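Local coordinates for protein cleavage stimulation factor 77 (Encephalitozoon cuniculi, PDB 2UY1) that probably binds mRNA and is likely to serve as a helical-repeat scaffold in pre-mRNA 3'-end processing, at residues L285-I290 against L449-R454; N291-V296 against R306-E311; H320-C325 against Y340-S345. One frame throughout, in Å; residues are numbered along the deposited sequence.

Interaction 1 (L285-I290 against L449-R454)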
loop_
_atom_site.group_PDB
_atom_site.type_symbol
_atom_site.label_atom_id
_atom_site.label_comp_id
_atom_site.label_asym_id
_atom_site.label_seq_id
_atom_site.Cartn_x
_atom_site.Cartn_y
_atom_site.Cartn_z
ATOM N N LEU B 285 -11.594 -1.136 -25.740
ATOM C CA LEU B 285 -12.960 -0.707 -25.982
ATOM C C LEU B 285 -13.527 0.103 -24.820
ATOM O O LEU B 285 -14.209 1.114 -25.053
ATOM C CB LEU B 285 -13.867 -1.893 -26.429
ATOM C CG LEU B 285 -13.410 -2.600 -27.767
ATOM C CD1 LEU B 285 -14.107 -3.977 -27.955
ATOM C CD2 LEU B 285 -13.574 -1.722 -29.032
ATOM N N ASP B 286 -13.253 -0.322 -23.585
ATOM C CA ASP B 286 -13.661 0.446 -22.408
ATOM C C ASP B 286 -12.843 1.721 -22.346
ATOM O O ASP B 286 -13.410 2.740 -22.085
ATOM C CB ASP B 286 -13.488 -0.338 -21.115
ATOM C CG ASP B 286 -14.582 -1.406 -20.899
ATOM O OD1 ASP B 286 -15.712 -1.290 -21.452
ATOM O OD2 ASP B 286 -14.296 -2.354 -20.118
ATOM N N LEU B 287 -11.519 1.670 -22.597
ATOM C CA LEU B 287 -10.754 2.924 -22.598
ATOM C C LEU B 287 -11.125 3.894 -23.720
ATOM O O LEU B 287 -10.967 5.114 -23.564
ATOM C CB LEU B 287 -9.244 2.709 -22.517
ATOM C CG LEU B 287 -8.432 3.764 -21.727
ATOM C CD1 LEU B 287 -8.922 4.108 -20.291
ATOM C CD2 LEU B 287 -7.023 3.315 -21.674
ATOM N N LEU B 288 -11.653 3.376 -24.835
ATOM C CA LEU B 288 -12.139 4.240 -25.904
ATOM C C LEU B 288 -13.417 4.952 -25.489
ATOM O O LEU B 288 -13.562 6.147 -25.724
ATOM C CB LEU B 288 -12.430 3.426 -27.189
ATOM C CG LEU B 288 -11.213 2.992 -27.970
ATOM C CD1 LEU B 288 -11.667 1.954 -28.988
ATOM C CD2 LEU B 288 -10.582 4.232 -28.568
ATOM N N ARG B 289 -14.332 4.205 -24.876
ATOM C CA ARG B 289 -15.596 4.748 -24.416
ATOM C C ARG B 289 -15.443 5.853 -23.415
ATOM O O ARG B 289 -16.041 6.922 -23.543
ATOM C CB ARG B 289 -16.423 3.643 -23.785
ATOM C CG ARG B 289 -17.011 2.698 -24.789
ATOM C CD ARG B 289 -17.675 1.534 -24.088
ATOM N NE ARG B 289 -17.208 0.246 -24.594
ATOM C CZ ARG B 289 -17.984 -0.708 -25.109
ATOM N NH1 ARG B 289 -19.293 -0.531 -25.208
ATOM N NH2 ARG B 289 -17.443 -1.849 -25.533
ATOM N N ILE B 290 -14.623 5.592 -22.401
ATOM C CA ILE B 290 -14.304 6.558 -21.399
ATOM C C ILE B 290 -13.718 7.837 -22.064
ATOM O O ILE B 290 -14.156 8.943 -21.784
ATOM C CB ILE B 290 -13.339 5.901 -20.326
ATOM C CG1 ILE B 290 -14.171 5.120 -19.310
ATOM C CG2 ILE B 290 -12.410 6.992 -19.672
ATOM C CD1 ILE B 290 -13.319 4.077 -18.511
ATOM N N LEU B 449 -7.897 4.714 -13.547
ATOM C CA LEU B 449 -7.618 3.709 -12.536
ATOM C C LEU B 449 -6.566 2.706 -13.074
ATOM O O LEU B 449 -5.505 3.127 -13.500
ATOM C CB LEU B 449 -8.908 3.036 -12.115
ATOM C CG LEU B 449 -9.924 4.069 -11.541
ATOM C CD1 LEU B 449 -11.106 3.359 -11.029
ATOM C CD2 LEU B 449 -9.278 4.871 -10.413
ATOM N N ASP B 450 -6.874 1.407 -13.054
ATOM C CA ASP B 450 -5.956 0.364 -13.500
ATOM C C ASP B 450 -6.169 -0.033 -14.978
ATOM O O ASP B 450 -5.431 -0.885 -15.547
ATOM C CB ASP B 450 -6.118 -0.861 -12.595
ATOM C CG ASP B 450 -7.460 -1.473 -12.715
ATOM O OD1 ASP B 450 -8.449 -0.805 -12.297
ATOM O OD2 ASP B 450 -7.516 -2.620 -13.251
ATOM N N LEU B 451 -7.188 0.570 -15.581
ATOM C CA LEU B 451 -7.417 0.491 -17.006
ATOM C C LEU B 451 -6.380 1.387 -17.709
ATOM O O LEU B 451 -6.470 2.611 -17.636
ATOM C CB LEU B 451 -8.808 1.014 -17.313
ATOM C CG LEU B 451 -9.419 0.742 -18.683
ATOM C CD1 LEU B 451 -9.433 -0.765 -18.992
ATOM C CD2 LEU B 451 -10.833 1.293 -18.630
ATOM N N LYS B 452 -5.392 0.771 -18.345
ATOM C CA LYS B 452 -4.227 1.453 -18.909
ATOM C C LYS B 452 -4.032 1.087 -20.370
ATOM O O LYS B 452 -4.475 0.032 -20.767
ATOM C CB LYS B 452 -2.970 1.111 -18.102
ATOM C CG LYS B 452 -2.984 1.785 -16.720
ATOM C CD LYS B 452 -1.841 1.453 -15.869
ATOM C CE LYS B 452 -1.960 2.236 -14.523
ATOM N NZ LYS B 452 -0.738 2.167 -13.700
ATOM N N ILE B 453 -3.399 1.967 -21.146
ATOM C CA ILE B 453 -2.968 1.714 -22.541
ATOM C C ILE B 453 -1.845 0.624 -22.494
ATOM O O ILE B 453 -0.923 0.757 -21.719
ATOM C CB ILE B 453 -2.483 3.070 -23.182
ATOM C CG1 ILE B 453 -3.649 4.052 -23.403
ATOM C CG2 ILE B 453 -1.730 2.894 -24.498
ATOM C CD1 ILE B 453 -3.214 5.550 -23.697
ATOM N N ARG B 454 -1.942 -0.426 -23.334
ATOM C CA ARG B 454 -1.236 -1.716 -23.115
ATOM C C ARG B 454 -0.412 -2.387 -24.244
ATOM O O ARG B 454 -0.643 -3.587 -24.481
ATOM C CB ARG B 454 -2.268 -2.809 -22.684
ATOM C CG ARG B 454 -2.647 -2.838 -21.191
ATOM C CD ARG B 454 -1.515 -3.329 -20.310
ATOM N NE ARG B 454 -1.471 -2.671 -18.998
ATOM C CZ ARG B 454 -1.909 -3.211 -17.860
ATOM N NH1 ARG B 454 -2.442 -4.432 -17.866
ATOM N NH2 ARG B 454 -1.815 -2.532 -16.713
#

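Interaction 2 (N291-V296 against R306-E311)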
loop_
_atom_site.group_PDB
_atom_site.type_symbol
_atom_site.label_atom_id
_atom_site.label_comp_id
_atom_site.label_asym_id
_atom_site.label_seq_id
_atom_site.Cartn_x
_atom_site.Cartn_y
_atom_site.Cartn_z
ATOM N N ASN B 291 -12.756 7.663 -22.968
ATOM C CA ASN B 291 -12.095 8.789 -23.605
ATOM C C ASN B 291 -12.949 9.572 -24.599
ATOM O O ASN B 291 -12.816 10.801 -24.731
ATOM C CB ASN B 291 -10.700 8.399 -24.108
ATOM C CG ASN B 291 -9.627 8.495 -22.947
ATOM O OD1 ASN B 291 -9.312 9.574 -22.471
ATOM N ND2 ASN B 291 -9.155 7.367 -22.490
ATOM N N HIS B 292 -13.923 8.854 -25.150
ATOM C CA HIS B 292 -14.900 9.374 -26.080
ATOM C C HIS B 292 -15.880 10.155 -25.276
ATOM O O HIS B 292 -16.138 11.305 -25.607
ATOM C CB HIS B 292 -15.569 8.214 -26.849
ATOM C CG HIS B 292 -16.556 8.649 -27.899
ATOM N ND1 HIS B 292 -17.444 7.925 -28.620
ATOM C CD2 HIS B 292 -16.658 9.949 -28.351
ATOM C CE1 HIS B 292 -18.069 8.798 -29.486
ATOM N NE2 HIS B 292 -17.581 10.011 -29.301
ATOM N N LEU B 293 -16.357 9.599 -24.152
ATOM C CA LEU B 293 -17.206 10.369 -23.226
ATOM C C LEU B 293 -16.559 11.662 -22.776
ATOM O O LEU B 293 -17.252 12.693 -22.687
ATOM C CB LEU B 293 -17.643 9.550 -21.965
ATOM C CG LEU B 293 -18.702 8.458 -22.198
ATOM C CD1 LEU B 293 -18.711 7.497 -21.007
ATOM C CD2 LEU B 293 -20.076 9.023 -22.407
ATOM N N ASN B 294 -15.249 11.602 -22.453
ATOM C CA ASN B 294 -14.474 12.780 -22.013
ATOM C C ASN B 294 -14.430 13.850 -23.062
ATOM O O ASN B 294 -14.579 15.059 -22.750
ATOM C CB ASN B 294 -13.006 12.452 -21.674
ATOM C CG ASN B 294 -12.198 13.703 -21.282
ATOM O OD1 ASN B 294 -12.461 14.329 -20.265
ATOM N ND2 ASN B 294 -11.220 14.058 -22.085
ATOM N N TYR B 295 -14.191 13.402 -24.294
ATOM C CA TYR B 295 -14.233 14.268 -25.496
ATOM C C TYR B 295 -15.561 15.030 -25.564
ATOM O O TYR B 295 -15.591 16.272 -25.704
ATOM C CB TYR B 295 -14.002 13.452 -26.794
ATOM C CG TYR B 295 -14.254 14.270 -28.074
ATOM C CD1 TYR B 295 -13.190 14.852 -28.783
ATOM C CD2 TYR B 295 -15.562 14.546 -28.521
ATOM C CE1 TYR B 295 -13.432 15.622 -29.958
ATOM C CE2 TYR B 295 -15.786 15.401 -29.648
ATOM C CZ TYR B 295 -14.728 15.893 -30.364
ATOM O OH TYR B 295 -14.956 16.679 -31.510
ATOM N N VAL B 296 -16.654 14.286 -25.460
ATOM C CA VAL B 296 -17.978 14.851 -25.559
ATOM C C VAL B 296 -18.308 15.782 -24.417
ATOM O O VAL B 296 -18.888 16.818 -24.652
ATOM C CB VAL B 296 -19.067 13.780 -25.782
ATOM C CG1 VAL B 296 -20.466 14.406 -25.736
ATOM C CG2 VAL B 296 -18.864 13.105 -27.105
ATOM N N ARG B 306 -24.192 12.746 -21.463
ATOM C CA ARG B 306 -25.280 11.939 -20.930
ATOM C C ARG B 306 -26.011 11.141 -21.985
ATOM O O ARG B 306 -26.350 9.974 -21.786
ATOM C CB ARG B 306 -26.250 12.865 -20.208
ATOM C CG ARG B 306 -25.836 13.041 -18.757
ATOM C CD ARG B 306 -26.769 13.921 -18.059
ATOM N NE ARG B 306 -26.191 14.391 -16.814
ATOM C CZ ARG B 306 -26.624 15.448 -16.154
ATOM N NH1 ARG B 306 -27.607 16.168 -16.638
ATOM N NH2 ARG B 306 -26.059 15.789 -15.021
ATOM N N LYS B 307 -26.204 11.770 -23.133
ATOM C CA LYS B 307 -26.760 11.101 -24.303
ATOM C C LYS B 307 -25.839 10.058 -24.883
ATOM O O LYS B 307 -26.308 8.995 -25.278
ATOM C CB LYS B 307 -27.103 12.132 -25.372
ATOM C CG LYS B 307 -27.346 11.571 -26.759
ATOM C CD LYS B 307 -28.111 12.602 -27.571
ATOM C CE LYS B 307 -28.910 11.953 -28.721
ATOM N NZ LYS B 307 -28.037 11.902 -29.909
ATOM N N LEU B 308 -24.544 10.329 -24.979
ATOM C CA LEU B 308 -23.593 9.303 -25.483
ATOM C C LEU B 308 -23.494 8.056 -24.565
ATOM O O LEU B 308 -23.373 6.926 -25.047
ATOM C CB LEU B 308 -22.207 9.910 -25.702
ATOM C CG LEU B 308 -21.114 8.917 -26.124
ATOM C CD1 LEU B 308 -21.449 8.295 -27.458
ATOM C CD2 LEU B 308 -19.707 9.503 -26.183
ATOM N N PHE B 309 -23.505 8.277 -23.251
ATOM C CA PHE B 309 -23.583 7.168 -22.306
ATOM C C PHE B 309 -24.755 6.225 -22.577
ATOM O O PHE B 309 -24.551 4.965 -22.632
ATOM C CB PHE B 309 -23.636 7.662 -20.864
ATOM C CG PHE B 309 -23.493 6.555 -19.845
ATOM C CD1 PHE B 309 -22.414 5.635 -19.932
ATOM C CD2 PHE B 309 -24.403 6.425 -18.799
ATOM C CE1 PHE B 309 -22.259 4.610 -19.004
ATOM C CE2 PHE B 309 -24.252 5.386 -17.853
ATOM C CZ PHE B 309 -23.181 4.471 -17.973
ATOM N N ILE B 310 -25.941 6.828 -22.781
ATOM C CA ILE B 310 -27.205 6.082 -22.979
ATOM C C ILE B 310 -27.262 5.333 -24.280
ATOM O O ILE B 310 -27.996 4.346 -24.344
ATOM C CB ILE B 310 -28.524 6.932 -22.846
ATOM C CG1 ILE B 310 -28.533 7.843 -21.633
ATOM C CG2 ILE B 310 -29.719 6.026 -22.655
ATOM C CD1 ILE B 310 -29.710 8.776 -21.641
ATOM N N GLU B 311 -26.504 5.792 -25.292
ATOM C CA GLU B 311 -26.345 5.121 -26.607
ATOM C C GLU B 311 -25.360 3.984 -26.596
ATOM O O GLU B 311 -25.559 3.010 -27.300
ATOM C CB GLU B 311 -25.830 6.091 -27.669
ATOM C CG GLU B 311 -26.878 6.912 -28.340
ATOM C CD GLU B 311 -26.316 8.220 -28.902
ATOM O OE1 GLU B 311 -25.087 8.262 -29.223
ATOM O OE2 GLU B 311 -27.117 9.193 -29.019
#

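Interaction 3 (H320-C325 against Y340-S345)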
loop_
_atom_site.group_PDB
_atom_site.type_symbol
_atom_site.label_atom_id
_atom_site.label_comp_id
_atom_site.label_asym_id
_atom_site.label_seq_id
_atom_site.Cartn_x
_atom_site.Cartn_y
_atom_site.Cartn_z
ATOM N N HIS B 320 -15.491 -0.297 -15.545
ATOM C CA HIS B 320 -14.837 1.010 -15.434
ATOM C C HIS B 320 -15.650 2.179 -15.963
ATOM O O HIS B 320 -15.435 3.309 -15.555
ATOM C CB HIS B 320 -13.531 0.990 -16.242
ATOM C CG HIS B 320 -12.452 0.167 -15.620
ATOM N ND1 HIS B 320 -12.139 -1.144 -15.745
ATOM C CD2 HIS B 320 -11.560 0.690 -14.711
ATOM C CE1 HIS B 320 -11.056 -1.383 -14.936
ATOM N NE2 HIS B 320 -10.713 -0.255 -14.337
ATOM N N VAL B 321 -16.493 1.923 -16.964
ATOM C CA VAL B 321 -17.140 2.989 -17.726
ATOM C C VAL B 321 -18.252 3.516 -16.856
ATOM O O VAL B 321 -18.489 4.692 -16.823
ATOM C CB VAL B 321 -17.674 2.465 -19.153
ATOM C CG1 VAL B 321 -18.535 3.547 -19.912
ATOM C CG2 VAL B 321 -16.520 2.088 -19.999
ATOM N N PHE B 322 -18.846 2.624 -16.074
ATOM C CA PHE B 322 -19.874 3.001 -15.102
ATOM C C PHE B 322 -19.282 3.790 -13.952
ATOM O O PHE B 322 -19.905 4.707 -13.490
ATOM C CB PHE B 322 -20.525 1.753 -14.496
ATOM C CG PHE B 322 -21.370 0.938 -15.466
ATOM C CD1 PHE B 322 -22.700 1.254 -15.682
ATOM C CD2 PHE B 322 -20.817 -0.155 -16.139
ATOM C CE1 PHE B 322 -23.493 0.489 -16.556
ATOM C CE2 PHE B 322 -21.599 -0.939 -17.012
ATOM C CZ PHE B 322 -22.951 -0.621 -17.197
ATOM N N ILE B 323 -18.144 3.337 -13.409
ATOM C CA ILE B 323 -17.434 4.001 -12.321
ATOM C C ILE B 323 -16.942 5.372 -12.774
ATOM O O ILE B 323 -17.048 6.356 -12.051
ATOM C CB ILE B 323 -16.198 3.172 -11.864
ATOM C CG1 ILE B 323 -16.562 1.739 -11.433
ATOM C CG2 ILE B 323 -15.345 3.926 -10.821
ATOM C CD1 ILE B 323 -15.286 0.861 -11.121
ATOM N N TYR B 324 -16.385 5.445 -13.988
ATOM C CA TYR B 324 -16.021 6.750 -14.532
ATOM C C TYR B 324 -17.207 7.712 -14.646
ATOM O O TYR B 324 -17.094 8.885 -14.279
ATOM C CB TYR B 324 -15.346 6.549 -15.870
ATOM C CG TYR B 324 -15.283 7.786 -16.681
ATOM C CD1 TYR B 324 -14.255 8.730 -16.500
ATOM C CD2 TYR B 324 -16.272 8.032 -17.637
ATOM C CE1 TYR B 324 -14.255 9.871 -17.254
ATOM C CE2 TYR B 324 -16.279 9.158 -18.388
ATOM C CZ TYR B 324 -15.279 10.063 -18.221
ATOM O OH TYR B 324 -15.319 11.184 -19.021
ATOM N N CYS B 325 -18.347 7.246 -15.161
ATOM C CA CYS B 325 -19.545 8.137 -15.310
ATOM C C CYS B 325 -20.108 8.580 -13.992
ATOM O O CYS B 325 -20.706 9.673 -13.906
ATOM C CB CYS B 325 -20.693 7.460 -16.079
ATOM S SG CYS B 325 -20.318 7.305 -17.853
ATOM N N TYR B 340 -24.959 7.036 -7.358
ATOM C CA TYR B 340 -25.438 5.827 -6.699
ATOM C C TYR B 340 -26.128 4.924 -7.722
ATOM O O TYR B 340 -25.938 3.696 -7.753
ATOM C CB TYR B 340 -26.439 6.181 -5.596
ATOM C CG TYR B 340 -26.957 4.961 -4.877
ATOM C CD1 TYR B 340 -26.372 4.558 -3.686
ATOM C CD2 TYR B 340 -28.031 4.185 -5.391
ATOM C CE1 TYR B 340 -26.824 3.473 -3.012
ATOM C CE2 TYR B 340 -28.492 3.026 -4.705
ATOM C CZ TYR B 340 -27.882 2.700 -3.495
ATOM O OH TYR B 340 -28.276 1.603 -2.742
ATOM N N ASN B 341 -26.951 5.542 -8.551
ATOM C CA ASN B 341 -27.694 4.832 -9.565
ATOM C C ASN B 341 -26.827 4.318 -10.681
ATOM O O ASN B 341 -27.039 3.223 -11.110
ATOM C CB ASN B 341 -28.939 5.622 -10.008
ATOM C CG ASN B 341 -29.930 5.769 -8.848
ATOM O OD1 ASN B 341 -31.006 5.218 -8.874
ATOM N ND2 ASN B 341 -29.516 6.442 -7.789
ATOM N N ILE B 342 -25.803 5.068 -11.078
ATOM C CA ILE B 342 -24.870 4.571 -12.109
ATOM C C ILE B 342 -24.036 3.390 -11.608
ATOM O O ILE B 342 -23.869 2.390 -12.312
ATOM C CB ILE B 342 -23.984 5.733 -12.644
ATOM C CG1 ILE B 342 -24.873 6.846 -13.185
ATOM C CG2 ILE B 342 -22.978 5.222 -13.625
ATOM C CD1 ILE B 342 -24.185 8.091 -13.626
ATOM N N PHE B 343 -23.530 3.490 -10.373
ATOM C CA PHE B 343 -22.789 2.368 -9.739
ATOM C C PHE B 343 -23.695 1.124 -9.601
ATOM O O PHE B 343 -23.246 0.003 -9.854
ATOM C CB PHE B 343 -22.347 2.751 -8.328
ATOM C CG PHE B 343 -20.994 3.430 -8.216
ATOM C CD1 PHE B 343 -20.916 4.707 -7.700
ATOM C CD2 PHE B 343 -19.804 2.737 -8.468
ATOM C CE1 PHE B 343 -19.674 5.347 -7.575
ATOM C CE2 PHE B 343 -18.539 3.369 -8.310
ATOM C CZ PHE B 343 -18.484 4.688 -7.872
ATOM N N SER B 344 -24.940 1.345 -9.162
ATOM C CA SER B 344 -25.957 0.291 -8.966
ATOM C C SER B 344 -26.262 -0.428 -10.291
ATOM O O SER B 344 -26.153 -1.658 -10.343
ATOM C CB SER B 344 -27.246 0.885 -8.361
ATOM O OG SER B 344 -27.053 1.380 -7.026
ATOM N N SER B 345 -26.600 0.318 -11.345
ATOM C CA SER B 345 -26.716 -0.224 -12.746
ATOM C C SER B 345 -25.556 -1.047 -13.172
ATOM O O SER B 345 -25.723 -2.131 -13.711
ATOM C CB SER B 345 -26.759 0.900 -13.740
ATOM O OG SER B 345 -27.883 1.667 -13.473
#

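Interaction 1 (L285-I290 against L449-R454)
Leu451 reaches out of the loop 449-454, near the end of the modelled chain, onto helix residues Asp286, Leu287 and Ile290, and the contact is easiest to read by following that side chain outward. From CB, which points at the helix, chi1 of -166° sets CG anti to the backbone N. CD2 meets Ile290 CD1 tip to tip at 3.7 Å and touches the CB of Asp286 at 4.0 Å. The side chains of Leu287 and Leu451 slide past each other in opposite directions, with Leu287 CD1 3.8 Å from both CG and CD2 of Leu451. The two methyls of Leu287 divide the work. While CD1 faces Leu451, CD2 packs on Ile453 CG1 at 3.9 Å, the two side chains crossing at about a right angle. The CB of Lys452 points away, and it is the carbonyl carbon C of Lys452 that Leu287 CD2 meets, at 4.0 Å.

The contact across the segments is apolar; Asp286 OD1 accepts from the backbone N of Gly318, outside the two segments. On the helix, the carbonyl O of Leu285 takes two bonds, from Arg289 N at 3.1 Å and, from the opposite face of its plane, from Arg289 NE at 3.2 Å. The NE bond is bent, 139° at the hydrogen, and comes from above the carbonyl plane.

The loop that follows helix 434-446 is thus laid against helix 282-300. Helix 319-333 adds His320, which touches both Ile290 and Leu451, and helix 247-255 meets Ile453 through Phe247 and Leu250.

Interaction 2 (N291-V296 against R306-E311)
Leu308 sets one methyl squarely on the imidazole of His292, a CH-pi contact. CD2 of Leu308 stands 3.6 Å from the centroid of the His292 ring, only 4° off the ring normal. Chi1 of 176° puts Leu308 CG anti to its backbone N, and the side chain meets that of His292 at about a right angle. The ring does not depend on this contact alone: its NE2 is hydrogen-bonded to Glu259, and the ring also meets Tyr262 with nearly parallel planes.

The remaining contacts across the pair are apolar. The same Leu308 CD2 is held by Leu293 CD2 at 3.8 Å and by Val296 CG2 at 3.8 Å, so three residues of helix 282-300 close on one methyl. Leu293 CD2 goes further, reaching the backbone N of Phe309 at 3.6 Å and approaching Phe309 CB at 4.1 Å.

Within helix 302-311, Lys307 NZ meets Glu311 OE2 at 3.0 Å in a salt bridge one turn along, nearly in line with the C-O bond; Arg306 makes another, to Glu329 of helix 319-333.

The axes of segments 291-296 and 306-311 approach to 9.7 Å, with 153° between their directions, an antiparallel helix hairpin joined by a tight turn. Such hairpins, stacked one after another, build the alpha-solenoids of TPR-like proteins, consistent with the HAT-type repeats of the suppressor of forked family.

Interaction 3 (H320-C325 against Y340-S345)
Phe322 and Phe343, one from each helix, bring the flat groups to this contact, and both are met obliquely. The Phe322 ring meets the backbone of helix 337-349, with CD1 at 3.7 Å from the carbonyl O of Ile342 and the CE1 side near Ser345. The CB of Phe343 points away from the first helix, but its ring swings back so that CE2 rests at 4.0 Å from Ile323 CG1 and close to Ile323 CG2 as well. The ring of Phe343 also meets Phe360 with planes about 10° apart, and touches Phe363.

Ile342, whose CB points toward the first helix, meets its backbone. CG2 of Ile342 sits 3.1 Å from the carbonyl O of Phe322, a short approach, possibly slightly strained, and packs on Cys325 CB at 4.0 Å. Chi2 of 175° extends the other branch, carrying CD1 to 3.8 Å from the carbonyl O of Cys325.

Both serines turn their hydroxyls back on their own helix: Ser344 OG gives a hydrogen bond to Tyr340 O at 2.7 Å, and Ser345 OG one to Asn341 O at 3.0 Å.

Segments 320-325 and 340-345 run almost antiparallel, at 175°, with their axes 8.5 Å apart at the closest. Helix 354-367 covers the Ile323 and Phe343 side with Leu355, Leu356 and Phe360, while helix 302-311 packs Phe305 and Phe309 against Cys325.

Overall arrangement
Following the chain from the N terminus, of the helices involved 282-300 is met first, and it serves two contacts, one after the other along its length. Interaction 2 closes a short loop at once, pairing it with helix 302-311. The chain then enters helix 319-333, and interaction 3 closes a second short loop onto helix 337-349, in series with the first. Interaction 1 is the long-range closure: loop 449-454 returns to helix 282-300, enclosing both others. Helix 319-333 joins all three, since His320 packs on Leu451 and probably hydrogen-bonds Asp450, while Cys325 touches Leu293 and Phe309. The loop after helix 434-446 thus lies against helices 282-300 and 319-333.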